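Local coordinates for ribosomal protein S2-related protein (Deinococcus radiodurans, PDB 2JH3) that binds a [4Fe-4S] cluster and may act as a CbiX-type metal chelatase, possibly on sirohydrochlorin, at residues 142-148 and 204-210; 198-202 and 238-242; 309-313 and 351-356; 379-383 and 436-442. Residue numbers count along the deposited sequence, not the author numbering.

Contact 1: 142-148 and 204-210; sequences DVTLLLL and AGQAVLV
Two neighbouring parallel strands, 144-148 and 207-210, run through the five-stranded parallel sheet of a chelatase-like (CbiX) domain. Their axes, 4.7 Å apart, cross at -24°, and T144, L145, L146 and L147 pair with A207, V208, L209 and V210. Five backbone hydrogen bonds alternate between the strands: T144 N to Q206 O (2.9 Å), V208 N to T144 O (2.7 Å), L146 N to V208 O (2.7 Å), V210 N to L146 O (2.8 Å) and L148 N to V210 O (3.0 Å). L145, L147, V208 and V210 share the face lined by helix 122-133. There V143 (t) brings CG1 to 3.4 Å from V208 CG1 (p), and L145 (t, t) sets CD2 4.1 Å from that methyl. On the other face L146 lies between rotamer wells, chi1 -92° and chi2 16°, its CD2 4.0 Å from A207 CB; L209 (t, p) sets CD1 3.7 Å from L146 CB. A water donates to D142 O (3.0 Å) and accepts from G205 N (3.3 Å).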
loop_
_atom_site.group_PDB
_atom_site.type_symbol
_atom_site.label_atom_id
_atom_site.label_comp_id
_atom_site.label_asym_id
_atom_site.label_seq_id
_atom_site.Cartn_x
_atom_site.Cartn_y
_atom_site.Cartn_z
ATOM N N ASP A 142 -19.988 41.465 -30.511
ATOM C CA ASP A 142 -19.840 42.264 -29.264
ATOM C C ASP A 142 -18.746 41.763 -28.262
ATOM O O ASP A 142 -18.526 42.418 -27.223
ATOM C CB ASP A 142 -21.204 42.347 -28.511
ATOM C CG ASP A 142 -22.287 43.179 -29.280
ATOM O OD1 ASP A 142 -21.963 43.827 -30.293
ATOM O OD2 ASP A 142 -23.470 43.187 -28.841
ATOM N N VAL A 143 -18.056 40.648 -28.570
ATOM C CA VAL A 143 -17.167 39.958 -27.626
ATOM C C VAL A 143 -15.703 39.813 -28.108
ATOM O O VAL A 143 -15.444 39.427 -29.249
ATOM C CB VAL A 143 -17.769 38.582 -27.281
ATOM C CG1 VAL A 143 -16.974 37.866 -26.189
ATOM C CG2 VAL A 143 -19.192 38.753 -26.755
ATOM N N THR A 144 -14.734 40.190 -27.263
ATOM C CA THR A 144 -13.326 39.868 -27.528
ATOM C C THR A 144 -13.046 38.476 -26.963
ATOM O O THR A 144 -13.479 38.126 -25.839
ATOM C CB THR A 144 -12.281 40.887 -26.943
ATOM O OG1 THR A 144 -12.587 42.182 -27.395
ATOM C CG2 THR A 144 -10.883 40.590 -27.405
ATOM N N LEU A 145 -12.335 37.711 -27.805
ATOM C CA LEU A 145 -12.041 36.287 -27.598
ATOM C C LEU A 145 -10.663 36.239 -27.017
ATOM O O LEU A 145 -9.730 36.648 -27.657
ATOM C CB LEU A 145 -11.960 35.549 -28.940
ATOM C CG LEU A 145 -12.284 34.037 -28.918
ATOM C CD1 LEU A 145 -11.608 33.348 -30.019
ATOM C CD2 LEU A 145 -12.098 33.346 -27.586
ATOM N N LEU A 146 -10.542 35.758 -25.798
ATOM C CA LEU A 146 -9.232 35.614 -25.189
ATOM C C LEU A 146 -8.882 34.119 -25.118
ATOM O O LEU A 146 -9.669 33.336 -24.640
ATOM C CB LEU A 146 -9.273 36.184 -23.762
ATOM C CG LEU A 146 -8.912 37.645 -23.462
ATOM C CD1 LEU A 146 -8.895 38.537 -24.621
ATOM C CD2 LEU A 146 -9.833 38.146 -22.341
ATOM N N LEU A 147 -7.659 33.781 -25.518
ATOM C CA LEU A 147 -7.179 32.395 -25.567
ATOM C C LEU A 147 -6.038 32.255 -24.556
ATOM O O LEU A 147 -4.997 32.876 -24.721
ATOM C CB LEU A 147 -6.661 32.055 -26.974
ATOM C CG LEU A 147 -7.684 32.283 -28.108
ATOM C CD1 LEU A 147 -7.099 31.961 -29.454
ATOM C CD2 LEU A 147 -8.929 31.504 -27.876
ATOM N N LEU A 148 -6.236 31.421 -23.537
ATOM C CA LEU A 148 -5.219 31.185 -22.509
ATOM C C LEU A 148 -4.213 30.056 -22.881
ATOM O O LEU A 148 -4.615 28.951 -23.085
ATOM C CB LEU A 148 -5.928 30.839 -21.221
ATOM C CG LEU A 148 -5.078 30.649 -19.981
ATOM C CD1 LEU A 148 -4.385 31.962 -19.574
ATOM C CD2 LEU A 148 -5.953 30.116 -18.898
ATOM N N ALA A 204 -13.365 45.789 -26.852
ATOM C CA ALA A 204 -14.809 45.609 -26.841
ATOM C C ALA A 204 -15.377 45.771 -25.431
ATOM O O ALA A 204 -14.640 45.801 -24.436
ATOM C CB ALA A 204 -15.173 44.207 -27.390
ATOM N N GLY A 205 -16.697 45.847 -25.342
ATOM C CA GLY A 205 -17.376 45.955 -24.080
ATOM C C GLY A 205 -17.629 44.660 -23.368
ATOM O O GLY A 205 -18.240 44.661 -22.301
ATOM N N GLN A 206 -17.231 43.542 -23.984
ATOM C CA GLN A 206 -17.232 42.221 -23.311
ATOM C C GLN A 206 -16.096 41.343 -23.821
ATOM O O GLN A 206 -15.480 41.632 -24.870
ATOM C CB GLN A 206 -18.514 41.472 -23.529
ATOM C CG GLN A 206 -19.668 42.026 -22.794
ATOM C CD GLN A 206 -20.717 40.964 -22.594
ATOM O OE1 GLN A 206 -21.181 40.354 -23.559
ATOM N NE2 GLN A 206 -21.068 40.703 -21.331
ATOM N N ALA A 207 -15.824 40.300 -23.030
ATOM C CA ALA A 207 -14.759 39.337 -23.340
ATOM C C ALA A 207 -15.172 37.928 -22.941
ATOM O O ALA A 207 -15.945 37.742 -22.002
ATOM C CB ALA A 207 -13.470 39.744 -22.617
ATOM N N VAL A 208 -14.632 36.936 -23.669
ATOM C CA VAL A 208 -14.797 35.496 -23.334
ATOM C C VAL A 208 -13.395 34.777 -23.313
ATOM O O VAL A 208 -12.578 34.915 -24.233
ATOM C CB VAL A 208 -15.815 34.767 -24.266
ATOM C CG1 VAL A 208 -15.381 34.860 -25.721
ATOM C CG2 VAL A 208 -16.072 33.304 -23.773
ATOM N N LEU A 209 -13.129 34.086 -22.216
ATOM C CA LEU A 209 -11.868 33.416 -22.079
ATOM C C LEU A 209 -12.054 31.915 -22.384
ATOM O O LEU A 209 -12.867 31.231 -21.762
ATOM C CB LEU A 209 -11.309 33.616 -20.684
ATOM C CG LEU A 209 -9.998 32.922 -20.379
ATOM C CD1 LEU A 209 -8.850 33.592 -21.090
ATOM C CD2 LEU A 209 -9.763 32.961 -18.925
ATOM N N VAL A 210 -11.297 31.461 -23.362
ATOM C CA VAL A 210 -11.159 30.024 -23.661
ATOM C C VAL A 210 -9.712 29.546 -23.399
ATOM O O VAL A 210 -8.771 29.867 -24.126
ATOM C CB VAL A 210 -11.683 29.656 -25.087
ATOM C CG1 VAL A 210 -11.418 28.124 -25.457
ATOM C CG2 VAL A 210 -13.165 29.953 -25.160
HETATM O O HOH W 1 -19.401 45.303 -27.142
#

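Contact 2: 198-202 and 238-242; sequences WPSRV and APPLH
An indole packed against a proline-rich strand entry defines this apolar contact in the chelatase-like domain. Residues 198-200 end a 3-10 turn, with R201 N bonded to W198 O at 3.0 Å, and V202 follows in an extended conformation (phi/psi -129/125). W198 adopts chi1 71° (p) and chi2 -100°, which sends its six-membered ring across to 238-242. The closest CA pair is P199 with A238, 5.6 Å apart.

Along the second segment, A238 (-55/145) comes first: its CB lies 3.6 Å from P199 CG and 4.0 Å from W198 CH2. P239 continues the extended course (-75/173); its carbonyl O meets the edge of the indole, 3.4 Å from W198 CH2, while its ring CD is 4.0 Å from that same CH2 and its CG is 4.0 Å from V202 CG1, V202 being t. P240 directs its CA-to-CB bond away. L241 opens strand 241-242 and, as a t,p rotamer, places CB 3.9 Å from W198 CZ2 and CD2 over the indole face, a CH-pi contact 4.2 Å from the centroid of the five-membered ring and 27° off its normal.

The tryptophan is thus held between strand and helix: W198 and L241 both reach L228 of helix 218-234 and L146 of strand 144-149, while strand 241-243, outermost in the parallel sheet, is hydrogen-bonded through its backbone to strand 207-211.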
loop_
_atom_site.group_PDB
_atom_site.type_symbol
_atom_site.label_atom_id
_atom_site.label_comp_id
_atom_site.label_asym_id
_atom_site.label_seq_id
_atom_site.Cartn_x
_atom_site.Cartn_y
_atom_site.Cartn_z
ATOM N N TRP A 198 -5.172 41.009 -18.627
ATOM C CA TRP A 198 -6.031 40.784 -19.821
ATOM C C TRP A 198 -6.814 42.003 -20.343
ATOM O O TRP A 198 -6.979 42.136 -21.546
ATOM C CB TRP A 198 -7.002 39.588 -19.625
ATOM C CG TRP A 198 -8.145 39.782 -18.667
ATOM C CD1 TRP A 198 -8.210 39.343 -17.370
ATOM C CD2 TRP A 198 -9.415 40.391 -18.939
ATOM N NE1 TRP A 198 -9.412 39.688 -16.796
ATOM C CE2 TRP A 198 -10.175 40.334 -17.738
ATOM C CE3 TRP A 198 -9.950 41.071 -20.039
ATOM C CZ2 TRP A 198 -11.456 40.913 -17.621
ATOM C CZ3 TRP A 198 -11.209 41.631 -19.924
ATOM C CH2 TRP A 198 -11.949 41.565 -18.720
ATOM N N PRO A 199 -7.354 42.862 -19.457
ATOM C CA PRO A 199 -8.095 44.012 -19.992
ATOM C C PRO A 199 -7.229 44.989 -20.861
ATOM O O PRO A 199 -7.787 45.732 -21.666
ATOM C CB PRO A 199 -8.657 44.669 -18.722
ATOM C CG PRO A 199 -8.575 43.587 -17.644
ATOM C CD PRO A 199 -7.361 42.860 -17.981
ATOM N N SER A 200 -5.897 44.948 -20.725
ATOM C CA SER A 200 -4.983 45.690 -21.604
ATOM C C SER A 200 -5.077 45.270 -23.081
ATOM O O SER A 200 -4.541 45.969 -23.971
ATOM C CB SER A 200 -3.540 45.490 -21.162
ATOM O OG SER A 200 -3.034 44.205 -21.494
ATOM N N ARG A 201 -5.754 44.145 -23.346
ATOM C CA ARG A 201 -5.865 43.609 -24.699
ATOM C C ARG A 201 -7.306 43.547 -25.184
ATOM O O ARG A 201 -7.610 42.869 -26.141
ATOM C CB ARG A 201 -5.207 42.216 -24.759
ATOM C CG ARG A 201 -3.673 42.239 -24.856
ATOM C CD ARG A 201 -3.194 42.966 -26.176
ATOM N NE ARG A 201 -1.748 42.815 -26.323
ATOM C CZ ARG A 201 -0.855 43.571 -25.688
ATOM N NH1 ARG A 201 -1.280 44.547 -24.892
ATOM N NH2 ARG A 201 0.460 43.343 -25.825
ATOM N N VAL A 202 -8.212 44.244 -24.536
ATOM C CA VAL A 202 -9.617 44.146 -24.912
ATOM C C VAL A 202 -10.134 45.547 -25.090
ATOM O O VAL A 202 -10.015 46.371 -24.169
ATOM C CB VAL A 202 -10.460 43.429 -23.837
ATOM C CG1 VAL A 202 -11.968 43.564 -24.090
ATOM C CG2 VAL A 202 -10.082 41.979 -23.764
ATOM N N ALA A 238 -12.437 47.216 -16.168
ATOM C CA ALA A 238 -12.506 46.065 -17.128
ATOM C C ALA A 238 -13.967 45.698 -17.434
ATOM O O ALA A 238 -14.801 45.766 -16.534
ATOM C CB ALA A 238 -11.804 44.879 -16.539
ATOM N N PRO A 239 -14.286 45.255 -18.692
ATOM C CA PRO A 239 -15.641 44.764 -19.010
ATOM C C PRO A 239 -15.917 43.389 -18.441
ATOM O O PRO A 239 -14.995 42.740 -17.917
ATOM C CB PRO A 239 -15.647 44.696 -20.540
ATOM C CG PRO A 239 -14.228 44.618 -20.959
ATOM C CD PRO A 239 -13.369 45.170 -19.848
ATOM N N PRO A 240 -17.169 42.910 -18.555
ATOM C CA PRO A 240 -17.477 41.594 -17.997
ATOM C C PRO A 240 -16.737 40.470 -18.779
ATOM O O PRO A 240 -16.606 40.541 -19.983
ATOM C CB PRO A 240 -19.000 41.466 -18.150
ATOM C CG PRO A 240 -19.437 42.607 -19.004
ATOM C CD PRO A 240 -18.304 43.528 -19.257
ATOM N N LEU A 241 -16.210 39.493 -18.051
ATOM C CA LEU A 241 -15.476 38.351 -18.645
ATOM C C LEU A 241 -16.275 37.086 -18.424
ATOM O O LEU A 241 -16.482 36.687 -17.278
ATOM C CB LEU A 241 -14.123 38.153 -17.974
ATOM C CG LEU A 241 -13.261 37.073 -18.658
ATOM C CD1 LEU A 241 -12.914 37.469 -20.083
ATOM C CD2 LEU A 241 -11.990 36.859 -17.860
ATOM N N HIS A 242 -16.670 36.433 -19.505
ATOM C CA HIS A 242 -17.195 35.073 -19.375
ATOM C C HIS A 242 -16.066 34.013 -19.507
ATOM O O HIS A 242 -15.318 33.974 -20.483
ATOM C CB HIS A 242 -18.324 34.857 -20.371
ATOM C CG HIS A 242 -19.274 36.012 -20.439
ATOM N ND1 HIS A 242 -20.271 36.212 -19.503
ATOM C CD2 HIS A 242 -19.347 37.046 -21.308
ATOM C CE1 HIS A 242 -20.931 37.320 -19.815
ATOM N NE2 HIS A 242 -20.385 37.847 -20.901
#

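Contact 3: 309-313 and 351-356; sequences RHTLD and LPRGWR
H310, R309 and R353 lose most surface where the end of strand 305-310 meets the loop before strand 355-359. H310 (85 Å²; chi1 -163°, chi2 -68°) lays its ring under R353 CG, a CH-pi contact 4.2 Å from the centroid and 11° off the normal; NE2 makes a weak hydrogen bond to L351 O (3.2 Å), and ND1 accepts L312 N (3.0 Å). R309 (77 Å²; chi1 p) sets CA over the six-membered ring of W355, 4.0 Å from the centroid, and NH1 donates to D313 O (2.9 Å). R353 (70 Å²; chi1 m) passes L312, with CD 3.8 Å from L312 CD1, to reach L426 O of the second subunit. D313, in a 3-10 turn, accepts G354 N on OD2 (2.7 Å), and a water joins this OD2 to H310 N and W355 O. At G354 (phi/psi 106/8) a CB would clash with the preceding carbonyl. The contact fastens two antiparallel neighbours in the mixed sheet of the DR2241 stabilising domain, with W355 packed on helix 327-333.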
loop_
_atom_site.group_PDB
_atom_site.type_symbol
_atom_site.label_atom_id
_atom_site.label_comp_id
_atom_site.label_asym_id
_atom_site.label_seq_id
_atom_site.Cartn_x
_atom_site.Cartn_y
_atom_site.Cartn_z
ATOM N N ARG A 309 -15.974 -8.836 -10.557
ATOM C CA ARG A 309 -16.009 -8.156 -9.252
ATOM C C ARG A 309 -14.654 -8.370 -8.608
ATOM O O ARG A 309 -13.836 -9.151 -9.088
ATOM C CB ARG A 309 -17.126 -8.695 -8.328
ATOM C CG ARG A 309 -16.910 -10.081 -7.871
ATOM C CD ARG A 309 -17.963 -10.531 -6.919
ATOM N NE ARG A 309 -19.366 -10.489 -7.421
ATOM C CZ ARG A 309 -20.412 -10.661 -6.629
ATOM N NH1 ARG A 309 -20.290 -10.888 -5.332
ATOM N NH2 ARG A 309 -21.603 -10.652 -7.117
ATOM N N HIS A 310 -14.413 -7.686 -7.487
ATOM C CA HIS A 310 -13.150 -7.872 -6.768
ATOM C C HIS A 310 -13.201 -9.264 -6.128
ATOM O O HIS A 310 -14.209 -9.661 -5.578
ATOM C CB HIS A 310 -13.012 -6.784 -5.725
ATOM C CG HIS A 310 -11.642 -6.598 -5.198
ATOM N ND1 HIS A 310 -11.010 -7.533 -4.424
ATOM C CD2 HIS A 310 -10.830 -5.529 -5.226
ATOM C CE1 HIS A 310 -9.843 -7.049 -4.031
ATOM N NE2 HIS A 310 -9.712 -5.842 -4.503
ATOM N N THR A 311 -12.089 -10.005 -6.135
ATOM C CA THR A 311 -12.045 -11.242 -5.422
ATOM C C THR A 311 -12.391 -11.178 -3.915
ATOM O O THR A 311 -12.971 -12.132 -3.381
ATOM C CB THR A 311 -10.702 -11.909 -5.618
ATOM O OG1 THR A 311 -9.688 -10.979 -5.334
ATOM C CG2 THR A 311 -10.509 -12.379 -7.030
ATOM N N LEU A 312 -12.102 -10.083 -3.221
ATOM C CA LEU A 312 -12.495 -9.904 -1.842
ATOM C C LEU A 312 -14.032 -9.828 -1.656
ATOM O O LEU A 312 -14.536 -9.997 -0.558
ATOM C CB LEU A 312 -11.841 -8.623 -1.210
ATOM C CG LEU A 312 -10.298 -8.658 -0.950
ATOM C CD1 LEU A 312 -9.823 -7.274 -0.519
ATOM C CD2 LEU A 312 -9.968 -9.672 0.061
ATOM N N ASP A 313 -14.733 -9.443 -2.722
ATOM C CA ASP A 313 -16.178 -9.362 -2.754
ATOM C C ASP A 313 -16.827 -10.664 -3.266
ATOM O O ASP A 313 -18.014 -10.639 -3.500
ATOM C CB ASP A 313 -16.612 -8.166 -3.684
ATOM C CG ASP A 313 -16.407 -6.801 -3.018
ATOM O OD1 ASP A 313 -16.405 -6.722 -1.743
ATOM O OD2 ASP A 313 -16.227 -5.816 -3.773
ATOM N N LEU A 351 -6.903 -2.333 -5.851
ATOM C CA LEU A 351 -8.166 -2.263 -6.562
ATOM C C LEU A 351 -9.189 -2.075 -5.474
ATOM O O LEU A 351 -9.122 -2.717 -4.473
ATOM C CB LEU A 351 -8.445 -3.548 -7.323
ATOM C CG LEU A 351 -9.516 -3.602 -8.386
ATOM C CD1 LEU A 351 -9.079 -2.756 -9.463
ATOM C CD2 LEU A 351 -9.701 -5.031 -8.837
ATOM N N PRO A 352 -10.117 -1.158 -5.647
ATOM C CA PRO A 352 -11.177 -0.978 -4.682
ATOM C C PRO A 352 -12.287 -2.056 -4.750
ATOM O O PRO A 352 -12.493 -2.710 -5.764
ATOM C CB PRO A 352 -11.679 0.454 -5.007
ATOM C CG PRO A 352 -11.543 0.515 -6.488
ATOM C CD PRO A 352 -10.238 -0.227 -6.783
ATOM N N ARG A 353 -12.902 -2.270 -3.594
ATOM C CA ARG A 353 -14.038 -3.104 -3.418
ATOM C C ARG A 353 -15.321 -2.325 -3.732
ATOM O O ARG A 353 -15.310 -1.136 -3.960
ATOM C CB ARG A 353 -14.085 -3.698 -2.007
ATOM C CG ARG A 353 -13.040 -4.725 -1.748
ATOM C CD ARG A 353 -12.954 -5.072 -0.255
ATOM N NE ARG A 353 -12.223 -4.057 0.482
ATOM C CZ ARG A 353 -11.908 -4.073 1.786
ATOM N NH1 ARG A 353 -12.313 -5.061 2.557
ATOM N NH2 ARG A 353 -11.139 -3.088 2.273
ATOM N N GLY A 354 -16.394 -3.076 -3.872
ATOM C CA GLY A 354 -17.735 -2.497 -3.871
ATOM C C GLY A 354 -18.510 -2.374 -5.179
ATOM O O GLY A 354 -19.642 -1.893 -5.199
ATOM N N TRP A 355 -17.957 -2.964 -6.209
ATOM C CA TRP A 355 -18.461 -2.834 -7.569
ATOM C C TRP A 355 -18.697 -4.181 -8.229
ATOM O O TRP A 355 -18.151 -5.211 -7.796
ATOM C CB TRP A 355 -17.502 -1.981 -8.375
ATOM C CG TRP A 355 -16.124 -2.618 -8.479
ATOM C CD1 TRP A 355 -15.102 -2.410 -7.653
ATOM C CD2 TRP A 355 -15.651 -3.565 -9.462
ATOM N NE1 TRP A 355 -14.049 -3.147 -8.000
ATOM C CE2 TRP A 355 -14.358 -3.908 -9.096
ATOM C CE3 TRP A 355 -16.216 -4.164 -10.591
ATOM C CZ2 TRP A 355 -13.569 -4.803 -9.848
ATOM C CZ3 TRP A 355 -15.443 -5.035 -11.339
ATOM C CH2 TRP A 355 -14.156 -5.374 -10.947
ATOM N N ARG A 356 -19.536 -4.220 -9.265
ATOM C CA ARG A 356 -19.631 -5.410 -10.161
ATOM C C ARG A 356 -19.881 -4.989 -11.616
ATOM O O ARG A 356 -20.675 -4.088 -11.865
ATOM C CB ARG A 356 -20.702 -6.418 -9.711
ATOM C CG ARG A 356 -22.112 -6.107 -10.023
ATOM C CD ARG A 356 -23.115 -6.919 -9.296
ATOM N NE ARG A 356 -23.585 -8.075 -10.077
ATOM C CZ ARG A 356 -24.568 -8.055 -10.971
ATOM N NH1 ARG A 356 -24.912 -9.171 -11.587
ATOM N NH2 ARG A 356 -25.255 -6.947 -11.199
HETATM O O HOH W 2 -15.998 -5.667 -6.420
#

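Contact 4: 379-383 and 436-442; sequences SYAHE and LGQTIFS
One carboxylate oxygen, E383 OE2, accepts three hydrogen bonds from a loop: from T439 N (2.9 Å), T439 OG1 (2.8 Å) and S442 OG (2.7 Å). The loop centres on an ST turn, in which T439 OG1 (chi1 74°, p) accepts F441 N at 3.0 Å; S442 N closes back on T439 O (2.8 Å) around the 3-10 residues 440-441. Facing it is the last turn of helix 375-383. E383 takes chi1 -74° and chi2 -65° (m, m), which brings OE2 within reach of T439 and S442. One residue earlier, H382 (t, chi2 58°) donates NE2 to L436 O at 2.9 Å. Beside these polar groups side chains pack closely: S379 CB lies 3.8 Å from I440 CG1 (I440 p, t), and F441 (m) directs CE2 to 4.0 Å from Y380 CB. Y380 N lies at the F441 ring edge, 3.6 Å from CE2. The pairing is consistent with a junction between the stabilising and iron-sulfur domains; the L436 side chain is about 8 Å from that of the cluster ligand C450. Q438 OE1 accepts a hydrogen bond from A317 N of the second subunit. Finally, a water donates to E383 OE1 (2.7 Å) and to G437 O (2.8 Å).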
loop_
_atom_site.group_PDB
_atom_site.type_symbol
_atom_site.label_atom_id
_atom_site.label_comp_id
_atom_site.label_asym_id
_atom_site.label_seq_id
_atom_site.Cartn_x
_atom_site.Cartn_y
_atom_site.Cartn_z
ATOM N N SER A 379 0.986 -11.696 -20.343
ATOM C CA SER A 379 0.884 -12.986 -19.713
ATOM C C SER A 379 0.890 -14.137 -20.751
ATOM O O SER A 379 1.591 -15.169 -20.571
ATOM C CB SER A 379 -0.348 -13.043 -18.804
ATOM O OG SER A 379 -0.189 -12.130 -17.670
ATOM N N TYR A 380 0.139 -13.931 -21.852
ATOM C CA TYR A 380 0.041 -14.891 -22.956
ATOM C C TYR A 380 1.409 -15.106 -23.558
ATOM O O TYR A 380 1.850 -16.247 -23.777
ATOM C CB TYR A 380 -0.916 -14.418 -24.033
ATOM C CG TYR A 380 -1.055 -15.418 -25.145
ATOM C CD1 TYR A 380 -1.873 -16.487 -24.991
ATOM C CD2 TYR A 380 -0.332 -15.282 -26.367
ATOM C CE1 TYR A 380 -1.998 -17.464 -26.001
ATOM C CE2 TYR A 380 -0.459 -16.224 -27.382
ATOM C CZ TYR A 380 -1.267 -17.334 -27.178
ATOM O OH TYR A 380 -1.437 -18.314 -28.176
ATOM N N ALA A 381 2.066 -14.014 -23.865
ATOM C CA ALA A 381 3.401 -14.050 -24.458
ATOM C C ALA A 381 4.448 -14.721 -23.554
ATOM O O ALA A 381 5.290 -15.472 -24.018
ATOM C CB ALA A 381 3.802 -12.677 -24.745
ATOM N N HIS A 382 4.365 -14.474 -22.252
ATOM C CA HIS A 382 5.283 -15.105 -21.333
ATOM C C HIS A 382 5.117 -16.618 -21.282
ATOM O O HIS A 382 6.105 -17.308 -21.364
ATOM C CB HIS A 382 5.190 -14.460 -19.954
ATOM C CG HIS A 382 6.266 -14.912 -19.027
ATOM N ND1 HIS A 382 7.607 -14.763 -19.313
ATOM C CD2 HIS A 382 6.203 -15.448 -17.799
ATOM C CE1 HIS A 382 8.322 -15.183 -18.293
ATOM N NE2 HIS A 382 7.500 -15.617 -17.359
ATOM N N GLU A 383 3.882 -17.126 -21.222
ATOM C CA GLU A 383 3.593 -18.564 -21.264
ATOM C C GLU A 383 4.093 -19.287 -22.560
ATOM O O GLU A 383 4.492 -20.462 -22.541
ATOM C CB GLU A 383 2.098 -18.786 -21.135
ATOM C CG GLU A 383 1.494 -18.594 -19.815
ATOM C CD GLU A 383 1.915 -19.565 -18.672
ATOM O OE1 GLU A 383 2.764 -20.466 -18.812
ATOM O OE2 GLU A 383 1.369 -19.360 -17.580
ATOM N N LEU A 436 9.175 -15.801 -13.316
ATOM C CA LEU A 436 7.752 -16.093 -13.135
ATOM C C LEU A 436 7.451 -17.412 -13.888
ATOM O O LEU A 436 7.431 -17.447 -15.121
ATOM C CB LEU A 436 6.874 -14.955 -13.730
ATOM C CG LEU A 436 5.367 -15.065 -13.613
ATOM C CD1 LEU A 436 4.941 -15.105 -12.183
ATOM C CD2 LEU A 436 4.663 -13.901 -14.378
ATOM N N GLY A 437 7.199 -18.463 -13.123
ATOM C CA GLY A 437 7.051 -19.764 -13.694
ATOM C C GLY A 437 5.665 -20.070 -14.229
ATOM O O GLY A 437 5.527 -20.959 -15.106
ATOM N N GLN A 438 4.655 -19.405 -13.680
ATOM C CA GLN A 438 3.229 -19.639 -13.973
ATOM C C GLN A 438 2.490 -18.307 -13.949
ATOM O O GLN A 438 2.681 -17.494 -13.015
ATOM C CB GLN A 438 2.617 -20.504 -12.922
ATOM C CG GLN A 438 3.026 -22.013 -12.965
ATOM C CD GLN A 438 2.579 -22.743 -11.736
ATOM O OE1 GLN A 438 3.059 -22.477 -10.609
ATOM N NE2 GLN A 438 1.652 -23.678 -11.913
ATOM N N THR A 439 1.670 -18.058 -14.965
ATOM C CA THR A 439 0.862 -16.860 -15.024
ATOM C C THR A 439 -0.601 -17.135 -14.756
ATOM O O THR A 439 -1.025 -18.264 -14.518
ATOM C CB THR A 439 0.904 -16.140 -16.367
ATOM O OG1 THR A 439 0.133 -16.887 -17.302
ATOM C CG2 THR A 439 2.315 -15.923 -16.870
ATOM N N ILE A 440 -1.413 -16.056 -14.843
ATOM C CA ILE A 440 -2.837 -16.210 -14.842
ATOM C C ILE A 440 -3.370 -17.296 -15.710
ATOM O O ILE A 440 -4.378 -17.964 -15.329
ATOM C CB ILE A 440 -3.555 -14.853 -15.217
ATOM C CG1 ILE A 440 -3.137 -14.384 -16.593
ATOM C CG2 ILE A 440 -3.261 -13.874 -14.067
ATOM C CD1 ILE A 440 -3.962 -13.110 -17.056
ATOM N N PHE A 441 -2.736 -17.471 -16.853
ATOM C CA PHE A 441 -3.152 -18.553 -17.767
ATOM C C PHE A 441 -2.845 -19.985 -17.305
ATOM O O PHE A 441 -3.479 -20.959 -17.817
ATOM C CB PHE A 441 -2.605 -18.301 -19.151
ATOM C CG PHE A 441 -3.268 -17.136 -19.836
ATOM C CD1 PHE A 441 -4.638 -17.122 -20.034
ATOM C CD2 PHE A 441 -2.555 -16.093 -20.245
ATOM C CE1 PHE A 441 -5.244 -16.041 -20.601
ATOM C CE2 PHE A 441 -3.170 -14.992 -20.809
ATOM C CZ PHE A 441 -4.496 -14.965 -20.989
ATOM N N SER A 442 -1.945 -20.140 -16.337
ATOM C CA SER A 442 -1.751 -21.412 -15.636
ATOM C C SER A 442 -2.570 -21.526 -14.344
ATOM O O SER A 442 -2.288 -22.373 -13.505
ATOM C CB SER A 442 -0.300 -21.664 -15.269
ATOM O OG SER A 442 0.473 -21.608 -16.455
HETATM O O HOH W 3 3.733 -22.080 -16.922
#

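In the fold
Contacts 1 and 2 share one parallel sheet: their centres are 7 Å apart, strands 207-211 and 241-243 are neighbours, and the segments alternate along the chain. Contact 1 is buried and held by regular backbone bonding with aliphatic side chains on both faces; contact 2 is at the surface and relies on apolar and CH-pi packing. Contacts 3 and 4 lie elsewhere, their centres 48 to 61 Å from those two and 23 Å from each other. Contact 3 is buried, contact 4 partly so, and both use side-chain to backbone bonds and a bridging water. Contact 3 stays within the stabilising domain, whereas contact 4 probably marks its junction with the iron-sulfur domain; both also reach the second subunit.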